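Local coordinates for single-stranded-DNA-specific exonuclease RecJ (Thermus thermophilus, PDB 2ZXR), which degrades single-stranded DNA in the 5' to 3' direction as a metal-dependent exonuclease, with no detectable activity on single-stranded RNA, at residues 275-280 and 308-313; 315-320 and 341-346. All coordinates share one frame; numbering follows the deposited sequence.

Contact 1: 275-280 and 308-313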
ATOM      1  N   ALA A 275      15.768 -14.675 -12.708  1.00 25.20           N
ATOM      2  CA  ALA A 275      16.236 -15.954 -13.243  1.00 26.36           C
ATOM      3  C   ALA A 275      15.219 -16.461 -14.237  1.00 27.47           C
ATOM      4  O   ALA A 275      15.549 -16.892 -15.346  1.00 27.59           O
ATOM      5  CB  ALA A 275      16.415 -16.986 -12.113  1.00 25.91           C
ATOM      6  N   SER A 276      13.967 -16.390 -13.833  1.00 28.15           N
ATOM      7  CA  SER A 276      12.901 -16.841 -14.688  1.00 30.60           C
ATOM      8  C   SER A 276      12.719 -15.927 -15.899  1.00 30.87           C
ATOM      9  O   SER A 276      12.626 -16.417 -17.020  1.00 31.86           O
ATOM     10  CB  SER A 276      11.603 -16.935 -13.888  1.00 31.82           C
ATOM     11  OG  SER A 276      10.532 -17.273 -14.746  1.00 35.13           O
ATOM     12  N   ARG A 277      12.672 -14.610 -15.684  1.00 30.38           N
ATOM     13  CA  ARG A 277      12.483 -13.678 -16.790  1.00 31.26           C
ATOM     14  C   ARG A 277      13.609 -13.873 -17.800  1.00 30.87           C
ATOM     15  O   ARG A 277      13.429 -13.619 -18.975  1.00 29.57           O
ATOM     16  CB  ARG A 277      12.513 -12.208 -16.328  1.00 32.63           C
ATOM     17  CG  ARG A 277      11.541 -11.770 -15.214  1.00 36.39           C
ATOM     18  CD  ARG A 277      12.114 -10.460 -14.548  1.00 40.67           C
ATOM     19  NE  ARG A 277      11.411  -9.981 -13.347  1.00 44.04           N
ATOM     20  CZ  ARG A 277      10.119  -9.636 -13.312  1.00 45.94           C
ATOM     21  NH1 ARG A 277       9.386  -9.710 -14.415  1.00 46.95           N
ATOM     22  NH2 ARG A 277       9.549  -9.231 -12.177  1.00 46.03           N
ATOM     23  N   LEU A 278      14.771 -14.330 -17.333  1.00 30.78           N
ATOM     24  CA  LEU A 278      15.918 -14.523 -18.209  1.00 31.17           C
ATOM     25  C   LEU A 278      16.138 -15.960 -18.738  1.00 31.37           C
ATOM     26  O   LEU A 278      17.191 -16.282 -19.298  1.00 31.94           O
ATOM     27  CB  LEU A 278      17.180 -13.994 -17.501  1.00 30.17           C
ATOM     28  CG  LEU A 278      17.709 -12.626 -17.971  1.00 31.27           C
ATOM     29  CD1 LEU A 278      16.563 -11.714 -18.403  1.00 31.19           C
ATOM     30  CD2 LEU A 278      18.547 -11.980 -16.876  1.00 28.55           C
ATOM     31  N   GLY A 279      15.145 -16.821 -18.578  1.00 31.87           N
ATOM     32  CA  GLY A 279      15.297 -18.183 -19.066  1.00 31.99           C
ATOM     33  C   GLY A 279      16.155 -19.101 -18.209  1.00 32.29           C
ATOM     34  O   GLY A 279      16.650 -20.122 -18.697  1.00 33.72           O
ATOM     35  N   GLU A 280      16.372 -18.761 -16.946  1.00 30.62           N
ATOM     36  CA  GLU A 280      17.151 -19.663 -16.099  1.00 29.96           C
ATOM     37  C   GLU A 280      16.381 -19.999 -14.818  1.00 27.96           C
ATOM     38  O   GLU A 280      16.941 -20.053 -13.731  1.00 26.80           O
ATOM     39  CB  GLU A 280      18.556 -19.086 -15.811  1.00 31.55           C
ATOM     40  CG  GLU A 280      19.493 -19.168 -17.052  1.00 35.71           C
ATOM     41  CD  GLU A 280      20.924 -18.627 -16.853  1.00 38.74           C
ATOM     42  OE1 GLU A 280      21.348 -17.756 -17.661  1.00 42.46           O
ATOM     43  OE2 GLU A 280      21.651 -19.066 -15.926  1.00 40.15           O
ATOM     44  N   ALA A 308      21.469  -8.615 -12.030  1.00 21.88           N
ATOM     45  CA  ALA A 308      22.274  -7.487 -12.509  1.00 23.35           C
ATOM     46  C   ALA A 308      22.080  -7.343 -14.019  1.00 23.80           C
ATOM     47  O   ALA A 308      22.075  -6.231 -14.558  1.00 23.61           O
ATOM     48  CB  ALA A 308      23.772  -7.706 -12.187  1.00 23.39           C
ATOM     49  N   ARG A 309      21.917  -8.474 -14.700  1.00 24.17           N
ATOM     50  CA  ARG A 309      21.692  -8.462 -16.142  1.00 24.47           C
ATOM     51  C   ARG A 309      20.300  -7.869 -16.410  1.00 24.14           C
ATOM     52  O   ARG A 309      20.146  -6.973 -17.228  1.00 23.68           O
ATOM     53  CB  ARG A 309      21.806  -9.885 -16.696  1.00 26.51           C
ATOM     54  CG  ARG A 309      21.509 -10.055 -18.197  1.00 29.93           C
ATOM     55  CD  ARG A 309      22.401  -9.167 -19.087  1.00 33.84           C
ATOM     56  NE  ARG A 309      22.204  -9.470 -20.507  1.00 36.62           N
ATOM     57  CZ  ARG A 309      22.627  -8.707 -21.513  1.00 38.53           C
ATOM     58  NH1 ARG A 309      23.278  -7.573 -21.269  1.00 40.42           N
ATOM     59  NH2 ARG A 309      22.393  -9.069 -22.770  1.00 39.09           N
ATOM     60  N   ARG A 310      19.292  -8.356 -15.696  1.00 23.07           N
ATOM     61  CA  ARG A 310      17.934  -7.852 -15.845  1.00 22.93           C
ATOM     62  C   ARG A 310      17.948  -6.331 -15.621  1.00 23.58           C
ATOM     63  O   ARG A 310      17.339  -5.574 -16.384  1.00 22.09           O
ATOM     64  CB  ARG A 310      17.004  -8.541 -14.830  1.00 23.33           C
ATOM     65  CG  ARG A 310      15.504  -8.165 -14.914  1.00 24.98           C
ATOM     66  CD  ARG A 310      15.170  -6.951 -14.019  1.00 28.58           C
ATOM     67  NE  ARG A 310      15.495  -7.169 -12.599  1.00 28.45           N
ATOM     68  CZ  ARG A 310      15.290  -6.270 -11.635  1.00 28.63           C
ATOM     69  NH1 ARG A 310      14.756  -5.090 -11.925  1.00 30.30           N
ATOM     70  NH2 ARG A 310      15.639  -6.527 -10.381  1.00 26.25           N
ATOM     71  N   GLN A 311      18.667  -5.892 -14.584  1.00 23.26           N
ATOM     72  CA  GLN A 311      18.734  -4.474 -14.262  1.00 23.45           C
ATOM     73  C   GLN A 311      19.354  -3.665 -15.376  1.00 23.29           C
ATOM     74  O   GLN A 311      18.859  -2.596 -15.703  1.00 22.24           O
ATOM     75  CB  GLN A 311      19.528  -4.255 -12.975  1.00 24.45           C
ATOM     76  CG  GLN A 311      18.701  -4.530 -11.735  1.00 27.61           C
ATOM     77  CD  GLN A 311      19.549  -4.710 -10.483  1.00 29.14           C
ATOM     78  OE1 GLN A 311      19.072  -4.507  -9.367  1.00 30.76           O
ATOM     79  NE2 GLN A 311      20.807  -5.106 -10.667  1.00 29.71           N
ATOM     80  N   THR A 312      20.432  -4.189 -15.952  1.00 23.38           N
ATOM     81  CA  THR A 312      21.139  -3.527 -17.028  1.00 24.23           C
ATOM     82  C   THR A 312      20.257  -3.372 -18.250  1.00 24.80           C
ATOM     83  O   THR A 312      20.135  -2.278 -18.783  1.00 26.28           O
ATOM     84  CB  THR A 312      22.409  -4.300 -17.410  1.00 25.24           C
ATOM     85  OG1 THR A 312      23.222  -4.463 -16.239  1.00 23.44           O
ATOM     86  CG2 THR A 312      23.204  -3.531 -18.484  1.00 23.31           C
ATOM     87  N   LEU A 313      19.641  -4.460 -18.694  1.00 25.05           N
ATOM     88  CA  LEU A 313      18.743  -4.409 -19.854  1.00 25.00           C
ATOM     89  C   LEU A 313      17.570  -3.456 -19.601  1.00 24.77           C
ATOM     90  O   LEU A 313      17.220  -2.638 -20.465  1.00 25.09           O
ATOM     91  CB  LEU A 313      18.189  -5.799 -20.167  1.00 24.42           C
ATOM     92  CG  LEU A 313      19.199  -6.831 -20.663  1.00 25.94           C
ATOM     93  CD1 LEU A 313      18.585  -8.249 -20.617  1.00 26.88           C
ATOM     94  CD2 LEU A 313      19.612  -6.469 -22.110  1.00 25.01           C
TER
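Leu-278 and Arg-309 are brought together by two quite different sets of torsions: the CA-CB bond of the leucine already heads for helix 293-321, and both of its torsions lie off the staggered positions (chi1 -103°), while a chi1 of 176° sets Arg-309 CG beside its own carbonyl carbon, where CB and CG both lie within 4 Å of Leu-278 CD2. CD2 is the branch that touches. It lies 3.8 Å from Arg-309 CG, the two side chains meeting nearly at right angles, and the same methyl reaches the helix backbone, with Leu-278 CD2 3.9 Å from Arg-310 N. Arg-309 then bends at chi2, and Leu-313 CD2 lies over one face of its guanidinium. No hydrogen bond joins the two segments. Leu-278 is the first residue to leave helical geometry, where helix 261-277 ends in a Schellman motif. Gly-279, with positive phi, is its C-prime residue, and the chain is folded back by bonds from Glu-280 N to Ala-275 O (2.6 Å) and from Gly-279 N to Ser-276 O (3.0 Å). The same helix end abuts the metal site of the DHH domain: Ser-276 OG bonds to the carbonyls of Asp-80 and Tyr-81, and the side chain of Arg-277 is about 7 Å from that of the manganese ligand Asp-82. Beside the leucine, the two arginines pass each other at a slant with their guanidinium planes 52° apart. They touch through their stems, Arg-277 CD being 4.1 Å from Arg-310 CG. The like charges are probably eased by Glu-314, which forms a salt bridge with Arg-310 NH1; Asn-307 OD1 takes NH2, and Gln-311 CG lies against one face of that guanidinium.

Contact 2: 315-320 and 341-346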
ATOM      1  N   GLU A 315      17.340  -0.918 -17.536  1.00 25.04           N
ATOM      2  CA  GLU A 315      17.776   0.457 -17.528  1.00 26.62           C
ATOM      3  C   GLU A 315      18.045   0.938 -18.967  1.00 26.16           C
ATOM      4  O   GLU A 315      17.652   2.039 -19.316  1.00 25.48           O
ATOM      5  CB  GLU A 315      19.010   0.631 -16.645  1.00 29.15           C
ATOM      6  CG  GLU A 315      19.067   2.027 -16.042  1.00 35.19           C
ATOM      7  CD  GLU A 315      17.898   2.306 -15.060  1.00 36.92           C
ATOM      8  OE1 GLU A 315      17.527   3.487 -14.926  1.00 39.51           O
ATOM      9  OE2 GLU A 315      17.361   1.365 -14.418  1.00 38.30           O
ATOM     10  N   ALA A 316      18.682   0.126 -19.806  1.00 24.74           N
ATOM     11  CA  ALA A 316      18.904   0.544 -21.187  1.00 26.35           C
ATOM     12  C   ALA A 316      17.563   0.699 -21.943  1.00 26.95           C
ATOM     13  O   ALA A 316      17.404   1.624 -22.732  1.00 27.35           O
ATOM     14  CB  ALA A 316      19.820  -0.455 -21.935  1.00 24.82           C
ATOM     15  N   MET A 317      16.590  -0.178 -21.698  1.00 27.01           N
ATOM     16  CA  MET A 317      15.319  -0.042 -22.399  1.00 27.50           C
ATOM     17  C   MET A 317      14.568   1.218 -21.981  1.00 27.67           C
ATOM     18  O   MET A 317      14.062   1.973 -22.826  1.00 27.02           O
ATOM     19  CB  MET A 317      14.419  -1.257 -22.168  1.00 28.10           C
ATOM     20  CG  MET A 317      13.135  -1.189 -22.970  1.00 27.67           C
ATOM     21  SD  MET A 317      12.088  -2.628 -22.737  1.00 29.00           S
ATOM     22  CE  MET A 317      12.999  -3.841 -23.724  1.00 28.10           C
ATOM     23  N   LEU A 318      14.485   1.433 -20.671  1.00 28.12           N
ATOM     24  CA  LEU A 318      13.806   2.601 -20.125  1.00 29.73           C
ATOM     25  C   LEU A 318      14.530   3.874 -20.611  1.00 31.23           C
ATOM     26  O   LEU A 318      13.897   4.848 -21.002  1.00 31.05           O
ATOM     27  CB  LEU A 318      13.797   2.515 -18.600  1.00 30.06           C
ATOM     28  CG  LEU A 318      13.029   3.485 -17.697  1.00 31.72           C
ATOM     29  CD1 LEU A 318      13.905   4.682 -17.453  1.00 33.77           C
ATOM     30  CD2 LEU A 318      11.687   3.899 -18.298  1.00 31.32           C
ATOM     31  N   ARG A 319      15.858   3.856 -20.618  1.00 32.33           N
ATOM     32  CA  ARG A 319      16.590   5.024 -21.075  1.00 34.02           C
ATOM     33  C   ARG A 319      16.190   5.345 -22.518  1.00 34.63           C
ATOM     34  O   ARG A 319      15.969   6.502 -22.862  1.00 34.72           O
ATOM     35  CB  ARG A 319      18.092   4.784 -20.981  1.00 34.65           C
ATOM     36  CG  ARG A 319      18.898   5.997 -21.377  1.00 37.60           C
ATOM     37  CD  ARG A 319      20.402   5.796 -21.193  1.00 38.36           C
ATOM     38  NE  ARG A 319      21.131   7.007 -21.586  1.00 40.71           N
ATOM     39  CZ  ARG A 319      21.276   8.096 -20.831  1.00 40.16           C
ATOM     40  NH1 ARG A 319      20.755   8.161 -19.610  1.00 39.76           N
ATOM     41  NH2 ARG A 319      21.948   9.129 -21.313  1.00 39.78           N
ATOM     42  N   LYS A 320      16.075   4.323 -23.359  1.00 34.86           N
ATOM     43  CA  LYS A 320      15.672   4.546 -24.750  1.00 35.25           C
ATOM     44  C   LYS A 320      14.195   4.890 -24.940  1.00 34.68           C
ATOM     45  O   LYS A 320      13.834   5.689 -25.808  1.00 34.66           O
ATOM     46  CB  LYS A 320      15.937   3.315 -25.598  1.00 36.54           C
ATOM     47  CG  LYS A 320      15.373   3.461 -27.013  1.00 39.06           C
ATOM     48  CD  LYS A 320      15.418   2.153 -27.758  1.00 41.30           C
ATOM     49  CE  LYS A 320      16.816   1.574 -27.768  1.00 41.74           C
ATOM     50  NZ  LYS A 320      16.797   0.218 -28.397  1.00 44.31           N
ATOM     51  N   PRO A 341      11.917  -9.301 -24.279  1.00 29.59           N
ATOM     52  CA  PRO A 341      10.570  -9.449 -23.700  1.00 30.18           C
ATOM     53  C   PRO A 341      10.558  -9.695 -22.199  1.00 29.61           C
ATOM     54  O   PRO A 341       9.566  -9.417 -21.529  1.00 30.41           O
ATOM     55  CB  PRO A 341       9.976 -10.607 -24.510  1.00 30.52           C
ATOM     56  CG  PRO A 341      10.628 -10.386 -25.875  1.00 30.12           C
ATOM     57  CD  PRO A 341      12.069 -10.187 -25.445  1.00 30.35           C
ATOM     58  N   GLY A 342      11.681 -10.173 -21.682  1.00 29.04           N
ATOM     59  CA  GLY A 342      11.806 -10.442 -20.266  1.00 28.53           C
ATOM     60  C   GLY A 342      11.907  -9.206 -19.383  1.00 29.26           C
ATOM     61  O   GLY A 342      11.699  -9.290 -18.155  1.00 28.70           O
ATOM     62  N   VAL A 343      12.216  -8.050 -19.964  1.00 27.81           N
ATOM     63  CA  VAL A 343      12.313  -6.866 -19.133  1.00 27.83           C
ATOM     64  C   VAL A 343      11.279  -5.795 -19.404  1.00 28.17           C
ATOM     65  O   VAL A 343      11.156  -4.862 -18.595  1.00 28.50           O
ATOM     66  CB  VAL A 343      13.729  -6.205 -19.214  1.00 28.80           C
ATOM     67  CG1 VAL A 343      14.802  -7.287 -19.205  1.00 28.61           C
ATOM     68  CG2 VAL A 343      13.844  -5.300 -20.429  1.00 27.92           C
ATOM     69  N   MET A 344      10.516  -5.920 -20.495  1.00 27.06           N
ATOM     70  CA  MET A 344       9.540  -4.878 -20.829  1.00 27.93           C
ATOM     71  C   MET A 344       8.416  -4.671 -19.814  1.00 26.22           C
ATOM     72  O   MET A 344       7.924  -3.566 -19.662  1.00 24.85           O
ATOM     73  CB  MET A 344       8.958  -5.078 -22.261  1.00 29.56           C
ATOM     74  CG  MET A 344       8.290  -6.427 -22.549  1.00 33.41           C
ATOM     75  SD  MET A 344       7.712  -6.741 -24.322  1.00 37.20           S
ATOM     76  CE  MET A 344       7.788  -5.146 -25.052  1.00 33.67           C
ATOM     77  N   GLY A 345       8.028  -5.722 -19.097  1.00 26.04           N
ATOM     78  CA  GLY A 345       6.960  -5.567 -18.125  1.00 24.95           C
ATOM     79  C   GLY A 345       7.299  -4.509 -17.079  1.00 24.47           C
ATOM     80  O   GLY A 345       6.485  -3.609 -16.805  1.00 24.04           O
ATOM     81  N   ILE A 346       8.484  -4.620 -16.481  1.00 23.18           N
ATOM     82  CA  ILE A 346       8.895  -3.634 -15.478  1.00 24.27           C
ATOM     83  C   ILE A 346       9.145  -2.245 -16.113  1.00 23.66           C
ATOM     84  O   ILE A 346       8.832  -1.228 -15.512  1.00 24.30           O
ATOM     85  CB  ILE A 346      10.159  -4.092 -14.687  1.00 23.98           C
ATOM     86  CG1 ILE A 346       9.785  -5.275 -13.764  1.00 24.83           C
ATOM     87  CG2 ILE A 346      10.698  -2.901 -13.817  1.00 24.69           C
ATOM     88  CD1 ILE A 346      10.953  -5.874 -13.004  1.00 26.12           C
TER
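Met-317 and Met-344 mark the closest approach of helix 293-321 to residues 341-346 of helix 341-355 in these segments, their CA atoms 7.7 Å apart. The distance between the backbones is spanned chiefly by one long side chain. Met-317 runs fully extended as far as its sulfur, with chi1 at -176° and chi2 at 179°, and only the last torsion bends, turning the terminal methyl aside. Sulfur and methyl then meet different parts of the partner helix. The sulfur sits against the backbone and root of its partner, Met-317 SD lying 3.9 Å from Met-344 CA and 4.0 Å from Met-344 CB; the methyl goes to the valine, with Met-317 CE 3.7 Å from Val-343 CG2. That CG2 also lies 3.9 Å from Met-317 SD, so a single valine branch packs against both ends of the thioether's S-CH3 bond. Met-344 presents only its CA and CB here, because a chi1 of 57° directs the rest of its chain elsewhere, to Leu-361 and Ala-363 of strand 359-363. All three side chains are buried and apolar, and no hydrogen bond crosses between the segments. Met-317 also touches Val-347, further along helix 341-355, and a salt bridge from Glu-315 to Arg-350 adds a polar tie between the same helices. Helix 341-355 is the crossover helix of a beta-alpha-beta unit, joining the neighbouring parallel strands 332-335 and 359-363 of the DHHA1 domain, and the long helix 293-321 packs against it.

Contacts 1 and 2 illustrate how one long helix can serve two neighbours in succession: helix 293-321 meets the end of helix 261-277 in the first and helix 341-355 in the second, their centres about 11 Å apart. Contact 1 is a surface contact near the metal site, built from a leucine and arginine stems, with the charged end of Arg-310 paired to Glu-314 and Asn-307. Contact 2 is buried, away from the annotated sites, and relies on methionine and valine. The two are continuous: Leu-313 CB packs on Val-343 CG1 at 3.8 Å, and Arg-277 CB comes within 3.5 Å of Gly-342 O, so the three helix portions adjoin one another.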